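Long-range contacts in CDP-glucose-4,6-dehydratase (Yersinia pseudotuberculosis, PDB 1RKX), which catalyses the NAD-dependent 4,6-dehydration of CDP-D-glucose, probably to the 4-keto-6-deoxy sugar nucleotide, as a member of the extended short-chain dehydrogenase/reductase family: residues C[9-14]-C[33-38]; C[81-86]-C[124-129]. All blocks are in the same frame, centred on the assembly; numbering follows the deposited sequence.

Contact 1: residues C[9-14]-C[33-38]; sequences GKRVFV and GATVKG
Val12 lies beside Val36 in two parallel strands, 11-14 and 35-38, whose axes pass 4.7 Å apart and cross at -21°, with Arg11 paired to Thr35, Phe13 to Lys37 and Val14 to Gly38. The ladder alternates: Thr35 N gives to Lys10 O, Val12 N to Thr35 O, Lys37 N to Val12 O, and Val14 N to Lys37 O at 2.8 Å. Gly9 N reaches Gly33 O at 2.9 Å, nearly straight at hydrogen (174°) although the donor stands above the carbonyl plane. Both glycines have positive phi, which suits the residue type; Gly33 closes the Schellman motif ending helix 20-31. A water donates to Gly9 O and lies 2.6 Å from Thr35 OG1.

On the face of Phe13, Lys37 runs fully extended beside the ring, CG of both being anti to the backbone N, and its CD lies 3.9 Å from Phe13 CE1 at the ring edge, near the plane. A long aliphatic stem with a charged tip suits this place: the methylenes line the phenyl while NZ forms a salt bridge with Glu78 and a hydrogen bond to Ser75 O. On the same face Thr35 CG2 lies obliquely 4.0 Å from Arg11 NH1; Arg11 NE bonds to Phe79 O, and the guanidinium makes a cation-pi contact with the Phe79 ring.

On the opposite face, Val14 CG2 meets Val36 CG1 at 4.0 Å. Beta-branched valines suit extended strands and give helix 20-31 a compact apolar surface. Just before strand 35-38, Ala34 CB reaches Val12 CG2 at 4.1 Å.

In this first beta-alpha-beta unit of the Rossmann fold, helix 20-31 packs on the valines through Leu29, helix 69-79 on Phe13 and Lys37, and strand 83-86 flanks strand 11-15 on its other edge.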
ATOM      1  N   GLY C   9      20.045  35.464 -18.850  1.00 30.56           N
ATOM      2  CA  GLY C   9      19.533  36.547 -18.027  1.00 33.67           C
ATOM      3  C   GLY C   9      18.673  36.186 -16.823  1.00 32.99           C
ATOM      4  O   GLY C   9      18.243  37.082 -16.095  1.00 35.86           O
ATOM      5  N   LYS C  10      18.402  34.901 -16.606  1.00 32.27           N
ATOM      6  CA  LYS C  10      17.588  34.497 -15.458  1.00 27.66           C
ATOM      7  C   LYS C  10      18.372  34.674 -14.166  1.00 24.22           C
ATOM      8  O   LYS C  10      19.563  34.364 -14.107  1.00 25.45           O
ATOM      9  CB  LYS C  10      17.157  33.031 -15.584  1.00 26.10           C
ATOM     10  CG  LYS C  10      16.131  32.749 -16.673  1.00 25.56           C
ATOM     11  CD  LYS C  10      14.797  33.407 -16.364  1.00 26.09           C
ATOM     12  CE  LYS C  10      13.731  33.025 -17.376  1.00 25.44           C
ATOM     13  NZ  LYS C  10      14.101  33.437 -18.769  1.00 26.94           N
ATOM     14  N   ARG C  11      17.707  35.180 -13.135  1.00 25.26           N
ATOM     15  CA  ARG C  11      18.358  35.377 -11.847  1.00 22.89           C
ATOM     16  C   ARG C  11      18.167  34.085 -11.053  1.00 23.48           C
ATOM     17  O   ARG C  11      17.064  33.775 -10.608  1.00 24.85           O
ATOM     18  CB  ARG C  11      17.733  36.566 -11.110  1.00 29.05           C
ATOM     19  CG  ARG C  11      17.812  37.876 -11.888  1.00 31.31           C
ATOM     20  CD  ARG C  11      17.215  39.035 -11.107  1.00 34.43           C
ATOM     21  NE  ARG C  11      18.068  39.462 -10.000  1.00 37.48           N
ATOM     22  CZ  ARG C  11      19.237  40.080 -10.146  1.00 39.20           C
ATOM     23  NH1 ARG C  11      19.707  40.348 -11.358  1.00 39.37           N
ATOM     24  NH2 ARG C  11      19.940  40.438  -9.077  1.00 39.14           N
ATOM     25  N   VAL C  12      19.255  33.340 -10.887  1.00 21.77           N
ATOM     26  CA  VAL C  12      19.217  32.056 -10.191  1.00 21.16           C
ATOM     27  C   VAL C  12      20.031  32.065  -8.900  1.00 21.25           C
ATOM     28  O   VAL C  12      21.208  32.440  -8.889  1.00 20.40           O
ATOM     29  CB  VAL C  12      19.743  30.930 -11.120  1.00 21.26           C
ATOM     30  CG1 VAL C  12      19.507  29.560 -10.487  1.00 17.73           C
ATOM     31  CG2 VAL C  12      19.058  31.018 -12.475  1.00 19.80           C
ATOM     32  N   PHE C  13      19.389  31.640  -7.816  1.00 20.59           N
ATOM     33  CA  PHE C  13      20.011  31.586  -6.498  1.00 20.69           C
ATOM     34  C   PHE C  13      20.296  30.117  -6.197  1.00 20.42           C
ATOM     35  O   PHE C  13      19.394  29.286  -6.253  1.00 21.21           O
ATOM     36  CB  PHE C  13      19.049  32.160  -5.455  1.00 21.38           C
ATOM     37  CG  PHE C  13      19.661  32.346  -4.090  1.00 22.06           C
ATOM     38  CD1 PHE C  13      20.419  33.476  -3.801  1.00 21.29           C
ATOM     39  CD2 PHE C  13      19.454  31.404  -3.086  1.00 21.84           C
ATOM     40  CE1 PHE C  13      20.963  33.670  -2.524  1.00 21.85           C
ATOM     41  CE2 PHE C  13      19.992  31.584  -1.807  1.00 20.94           C
ATOM     42  CZ  PHE C  13      20.748  32.719  -1.526  1.00 21.28           C
ATOM     43  N   VAL C  14      21.544  29.801  -5.873  1.00 20.22           N
ATOM     44  CA  VAL C  14      21.929  28.424  -5.596  1.00 19.45           C
ATOM     45  C   VAL C  14      22.598  28.231  -4.235  1.00 19.59           C
ATOM     46  O   VAL C  14      23.689  28.748  -4.007  1.00 18.17           O
ATOM     47  CB  VAL C  14      22.920  27.904  -6.670  1.00 19.80           C
ATOM     48  CG1 VAL C  14      23.309  26.455  -6.364  1.00 19.95           C
ATOM     49  CG2 VAL C  14      22.308  28.026  -8.061  1.00 19.82           C
ATOM     50  N   GLY C  33      24.439  31.690 -19.658  1.00 24.80           N
ATOM     51  CA  GLY C  33      24.127  33.105 -19.522  1.00 26.68           C
ATOM     52  C   GLY C  33      23.255  33.548 -18.364  1.00 26.46           C
ATOM     53  O   GLY C  33      22.760  34.675 -18.359  1.00 27.05           O
ATOM     54  N   ALA C  34      23.053  32.684 -17.377  1.00 25.45           N
ATOM     55  CA  ALA C  34      22.224  33.064 -16.242  1.00 25.43           C
ATOM     56  C   ALA C  34      22.997  33.968 -15.289  1.00 23.79           C
ATOM     57  O   ALA C  34      24.227  33.971 -15.279  1.00 24.82           O
ATOM     58  CB  ALA C  34      21.739  31.814 -15.501  1.00 24.51           C
ATOM     59  N   THR C  35      22.261  34.745 -14.503  1.00 24.20           N
ATOM     60  CA  THR C  35      22.854  35.625 -13.502  1.00 26.21           C
ATOM     61  C   THR C  35      22.729  34.809 -12.221  1.00 24.49           C
ATOM     62  O   THR C  35      21.645  34.683 -11.658  1.00 24.32           O
ATOM     63  CB  THR C  35      22.061  36.933 -13.375  1.00 26.55           C
ATOM     64  OG1 THR C  35      22.118  37.636 -14.623  1.00 27.78           O
ATOM     65  CG2 THR C  35      22.642  37.808 -12.274  1.00 27.53           C
ATOM     66  N   VAL C  36      23.844  34.252 -11.771  1.00 22.85           N
ATOM     67  CA  VAL C  36      23.830  33.383 -10.604  1.00 23.29           C
ATOM     68  C   VAL C  36      24.435  33.921  -9.316  1.00 23.28           C
ATOM     69  O   VAL C  36      25.468  34.598  -9.331  1.00 23.37           O
ATOM     70  CB  VAL C  36      24.549  32.057 -10.924  1.00 24.35           C
ATOM     71  CG1 VAL C  36      24.236  31.020  -9.850  1.00 23.41           C
ATOM     72  CG2 VAL C  36      24.137  31.558 -12.309  1.00 23.27           C
ATOM     73  N   LYS C  37      23.782  33.596  -8.203  1.00 23.45           N
ATOM     74  CA  LYS C  37      24.263  33.970  -6.876  1.00 22.16           C
ATOM     75  C   LYS C  37      24.269  32.696  -6.041  1.00 20.86           C
ATOM     76  O   LYS C  37      23.305  31.934  -6.059  1.00 22.53           O
ATOM     77  CB  LYS C  37      23.356  35.009  -6.206  1.00 21.38           C
ATOM     78  CG  LYS C  37      23.856  35.405  -4.809  1.00 21.77           C
ATOM     79  CD  LYS C  37      23.029  36.522  -4.176  1.00 24.06           C
ATOM     80  CE  LYS C  37      23.605  36.927  -2.818  1.00 24.44           C
ATOM     81  NZ  LYS C  37      22.790  37.973  -2.132  1.00 24.81           N
ATOM     82  N   GLY C  38      25.357  32.467  -5.318  1.00 20.63           N
ATOM     83  CA  GLY C  38      25.461  31.281  -4.489  1.00 21.28           C
ATOM     84  C   GLY C  38      25.564  31.623  -3.010  1.00 21.99           C
ATOM     85  O   GLY C  38      26.056  32.690  -2.643  1.00 20.09           O
TER
HETATM   86  O   HOH W   1      20.064  38.940 -15.446  1.00 40.22           O

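Contact 2: residues C[81-86]-C[124-129]; sequences PEIVFH and VKAVVN
Glu82 O is gripped by two successive amides, Lys125 N at 2.8 Å and Ala126 N at 3.1 Å. The Ala126 donor lies in the carbonyl plane, whereas that of Lys125 is tilted from it and its bond is more bent, 146° at hydrogen. This fork opens a parallel ladder that continues through Val84 N to Ala126 O, Val128 N to Val84 O, and His86 N to Val128 O.

Beta-branched and aromatic residues suit these buried strands. Phe85 and Val128 run side by side: with the phenyl CG anti to its own carbonyl carbon (chi1 -73°), CD2 comes 3.7 Å from Val128 CB, and the ring meets the valine obliquely. Helix 236-251 packs over this face through Ala246 and Leu249. On the Val84 face, Val124, from the loop before its strand, sets CG1 3.9 Å from Val84 CG2, the two side chains crossing at about a right angle; at the strand entrance its CG2 lies 4.2 Å from Pro81 CG. Ile118 of helix 100-121 touches Val124 and Val127.

At the C-terminal ends, on the NAD side, His86 and Asn129 point the same way, with ring and amide planes 36° apart. His86 ND1 bonds to Thr15 OG1.

The chemistry is that of a Rossmann-sheet core: Val84 and His86 N pair with strand 126-130, Ile83 and Phe85 with strand 11-15, while Glu82 (to Tyr250) and Lys125 (to Tyr181) mark the end away from His86.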
ATOM      1  N   PRO C  81      15.815  36.529  -6.677  1.00 23.77           N
ATOM      2  CA  PRO C  81      15.875  35.450  -7.670  1.00 23.70           C
ATOM      3  C   PRO C  81      14.505  35.051  -8.213  1.00 21.41           C
ATOM      4  O   PRO C  81      13.488  35.226  -7.544  1.00 22.57           O
ATOM      5  CB  PRO C  81      16.522  34.312  -6.887  1.00 22.81           C
ATOM      6  CG  PRO C  81      15.906  34.494  -5.529  1.00 23.20           C
ATOM      7  CD  PRO C  81      16.045  36.003  -5.320  1.00 23.68           C
ATOM      8  N   GLU C  82      14.488  34.515  -9.431  1.00 25.05           N
ATOM      9  CA  GLU C  82      13.251  34.051 -10.055  1.00 26.17           C
ATOM     10  C   GLU C  82      13.265  32.530  -9.950  1.00 24.09           C
ATOM     11  O   GLU C  82      12.226  31.877 -10.016  1.00 23.24           O
ATOM     12  CB  GLU C  82      13.212  34.401 -11.538  1.00 28.57           C
ATOM     13  CG  GLU C  82      13.506  35.832 -11.897  1.00 33.07           C
ATOM     14  CD  GLU C  82      13.680  35.979 -13.396  1.00 34.67           C
ATOM     15  OE1 GLU C  82      12.683  35.769 -14.125  1.00 31.73           O
ATOM     16  OE2 GLU C  82      14.815  36.279 -13.837  1.00 32.81           O
ATOM     17  N   ILE C  83      14.465  31.981  -9.814  1.00 22.09           N
ATOM     18  CA  ILE C  83      14.646  30.541  -9.715  1.00 21.99           C
ATOM     19  C   ILE C  83      15.619  30.214  -8.590  1.00 21.79           C
ATOM     20  O   ILE C  83      16.671  30.850  -8.454  1.00 21.55           O
ATOM     21  CB  ILE C  83      15.196  29.960 -11.037  1.00 23.58           C
ATOM     22  CG1 ILE C  83      14.242  30.291 -12.189  1.00 25.77           C
ATOM     23  CG2 ILE C  83      15.356  28.444 -10.916  1.00 23.74           C
ATOM     24  CD1 ILE C  83      14.770  29.894 -13.561  1.00 27.01           C
ATOM     25  N   VAL C  84      15.270  29.210  -7.791  1.00 20.44           N
ATOM     26  CA  VAL C  84      16.110  28.803  -6.679  1.00 20.99           C
ATOM     27  C   VAL C  84      16.387  27.301  -6.678  1.00 17.83           C
ATOM     28  O   VAL C  84      15.477  26.495  -6.854  1.00 19.70           O
ATOM     29  CB  VAL C  84      15.455  29.147  -5.324  1.00 19.34           C
ATOM     30  CG1 VAL C  84      16.331  28.625  -4.184  1.00 20.52           C
ATOM     31  CG2 VAL C  84      15.250  30.653  -5.202  1.00 20.94           C
ATOM     32  N   PHE C  85      17.650  26.942  -6.487  1.00 17.87           N
ATOM     33  CA  PHE C  85      18.062  25.545  -6.387  1.00 17.92           C
ATOM     34  C   PHE C  85      18.665  25.402  -4.994  1.00 18.72           C
ATOM     35  O   PHE C  85      19.693  26.020  -4.690  1.00 19.17           O
ATOM     36  CB  PHE C  85      19.130  25.189  -7.424  1.00 18.93           C
ATOM     37  CG  PHE C  85      18.611  25.088  -8.830  1.00 19.38           C
ATOM     38  CD1 PHE C  85      18.686  26.178  -9.694  1.00 19.65           C
ATOM     39  CD2 PHE C  85      18.066  23.893  -9.301  1.00 17.50           C
ATOM     40  CE1 PHE C  85      18.229  26.079 -11.014  1.00 18.16           C
ATOM     41  CE2 PHE C  85      17.605  23.779 -10.618  1.00 17.21           C
ATOM     42  CZ  PHE C  85      17.688  24.877 -11.478  1.00 18.26           C
ATOM     43  N   HIS C  86      18.024  24.607  -4.142  1.00 19.85           N
ATOM     44  CA  HIS C  86      18.521  24.407  -2.788  1.00 17.71           C
ATOM     45  C   HIS C  86      19.318  23.113  -2.711  1.00 18.41           C
ATOM     46  O   HIS C  86      18.745  22.024  -2.671  1.00 19.16           O
ATOM     47  CB  HIS C  86      17.347  24.382  -1.799  1.00 18.91           C
ATOM     48  CG  HIS C  86      17.746  24.112  -0.378  1.00 20.04           C
ATOM     49  ND1 HIS C  86      18.785  24.770   0.245  1.00 20.27           N
ATOM     50  CD2 HIS C  86      17.235  23.260   0.544  1.00 19.50           C
ATOM     51  CE1 HIS C  86      18.899  24.334   1.488  1.00 20.44           C
ATOM     52  NE2 HIS C  86      17.969  23.417   1.695  1.00 18.23           N
ATOM     53  N   VAL C 124       9.686  34.648  -6.607  1.00 26.75           N
ATOM     54  CA  VAL C 124      10.331  33.412  -7.029  1.00 23.57           C
ATOM     55  C   VAL C 124       9.318  32.572  -7.805  1.00 22.12           C
ATOM     56  O   VAL C 124       8.239  32.253  -7.302  1.00 23.81           O
ATOM     57  CB  VAL C 124      10.860  32.616  -5.825  1.00 23.74           C
ATOM     58  CG1 VAL C 124      11.529  31.338  -6.306  1.00 21.47           C
ATOM     59  CG2 VAL C 124      11.860  33.470  -5.036  1.00 22.91           C
ATOM     60  N   LYS C 125       9.675  32.212  -9.034  1.00 23.64           N
ATOM     61  CA  LYS C 125       8.793  31.442  -9.905  1.00 26.62           C
ATOM     62  C   LYS C 125       8.994  29.930  -9.803  1.00 23.07           C
ATOM     63  O   LYS C 125       8.034  29.161  -9.901  1.00 21.95           O
ATOM     64  CB  LYS C 125       8.993  31.883 -11.362  1.00 29.54           C
ATOM     65  CG  LYS C 125       8.679  33.356 -11.641  1.00 38.29           C
ATOM     66  CD  LYS C 125       7.291  33.530 -12.241  1.00 43.71           C
ATOM     67  CE  LYS C 125       6.213  33.078 -11.274  1.00 46.02           C
ATOM     68  NZ  LYS C 125       4.880  32.889 -11.914  1.00 44.52           N
ATOM     69  N   ALA C 126      10.238  29.506  -9.610  1.00 20.00           N
ATOM     70  CA  ALA C 126      10.540  28.080  -9.515  1.00 21.67           C
ATOM     71  C   ALA C 126      11.521  27.758  -8.399  1.00 19.88           C
ATOM     72  O   ALA C 126      12.561  28.404  -8.257  1.00 18.43           O
ATOM     73  CB  ALA C 126      11.091  27.572 -10.846  1.00 21.24           C
ATOM     74  N   VAL C 127      11.181  26.745  -7.608  1.00 18.95           N
ATOM     75  CA  VAL C 127      12.037  26.315  -6.515  1.00 16.62           C
ATOM     76  C   VAL C 127      12.288  24.818  -6.670  1.00 18.14           C
ATOM     77  O   VAL C 127      11.348  24.018  -6.743  1.00 18.27           O
ATOM     78  CB  VAL C 127      11.378  26.566  -5.136  1.00 17.22           C
ATOM     79  CG1 VAL C 127      12.327  26.116  -4.011  1.00 15.67           C
ATOM     80  CG2 VAL C 127      11.034  28.041  -4.980  1.00 17.74           C
ATOM     81  N   VAL C 128      13.558  24.447  -6.737  1.00 17.48           N
ATOM     82  CA  VAL C 128      13.934  23.054  -6.866  1.00 19.45           C
ATOM     83  C   VAL C 128      14.759  22.694  -5.642  1.00 17.45           C
ATOM     84  O   VAL C 128      15.911  23.106  -5.501  1.00 17.59           O
ATOM     85  CB  VAL C 128      14.760  22.806  -8.139  1.00 17.40           C
ATOM     86  CG1 VAL C 128      15.267  21.365  -8.154  1.00 18.38           C
ATOM     87  CG2 VAL C 128      13.898  23.064  -9.368  1.00 20.07           C
ATOM     88  N   ASN C 129      14.145  21.933  -4.748  1.00 17.93           N
ATOM     89  CA  ASN C 129      14.805  21.529  -3.525  1.00 16.44           C
ATOM     90  C   ASN C 129      15.406  20.135  -3.650  1.00 14.68           C
ATOM     91  O   ASN C 129      14.688  19.149  -3.797  1.00 16.17           O
ATOM     92  CB  ASN C 129      13.806  21.578  -2.365  1.00 17.33           C
ATOM     93  CG  ASN C 129      14.371  20.997  -1.094  1.00 20.26           C
ATOM     94  OD1 ASN C 129      15.586  20.981  -0.898  1.00 20.71           O
ATOM     95  ND2 ASN C 129      13.493  20.528  -0.211  1.00 19.74           N
TER

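Overall arrangement
Contact 1 and contact 2 follow one another along the chain, the first closing before the second opens, and their centres lie 10 Å apart in one seven-stranded parallel sheet. Strands 11-15 and 83-86 are neighbours and join the two pairs into the run 35-40, 11-15, 83-86, 126-130. Phe13 N to Ile83 O and Arg11 O to Glu82 N, each 2.9 Å, are probable hydrogen bonds between them, while Val12 CG1 packs on Phe85 CD1. This central part of the Rossmann sheet presents its C-terminal strand ends to the cofactor: of the residues that bind NAD, Met87 has its side chain about 4 Å from that of Val14, and Ile66 about 4 Å from that of His86.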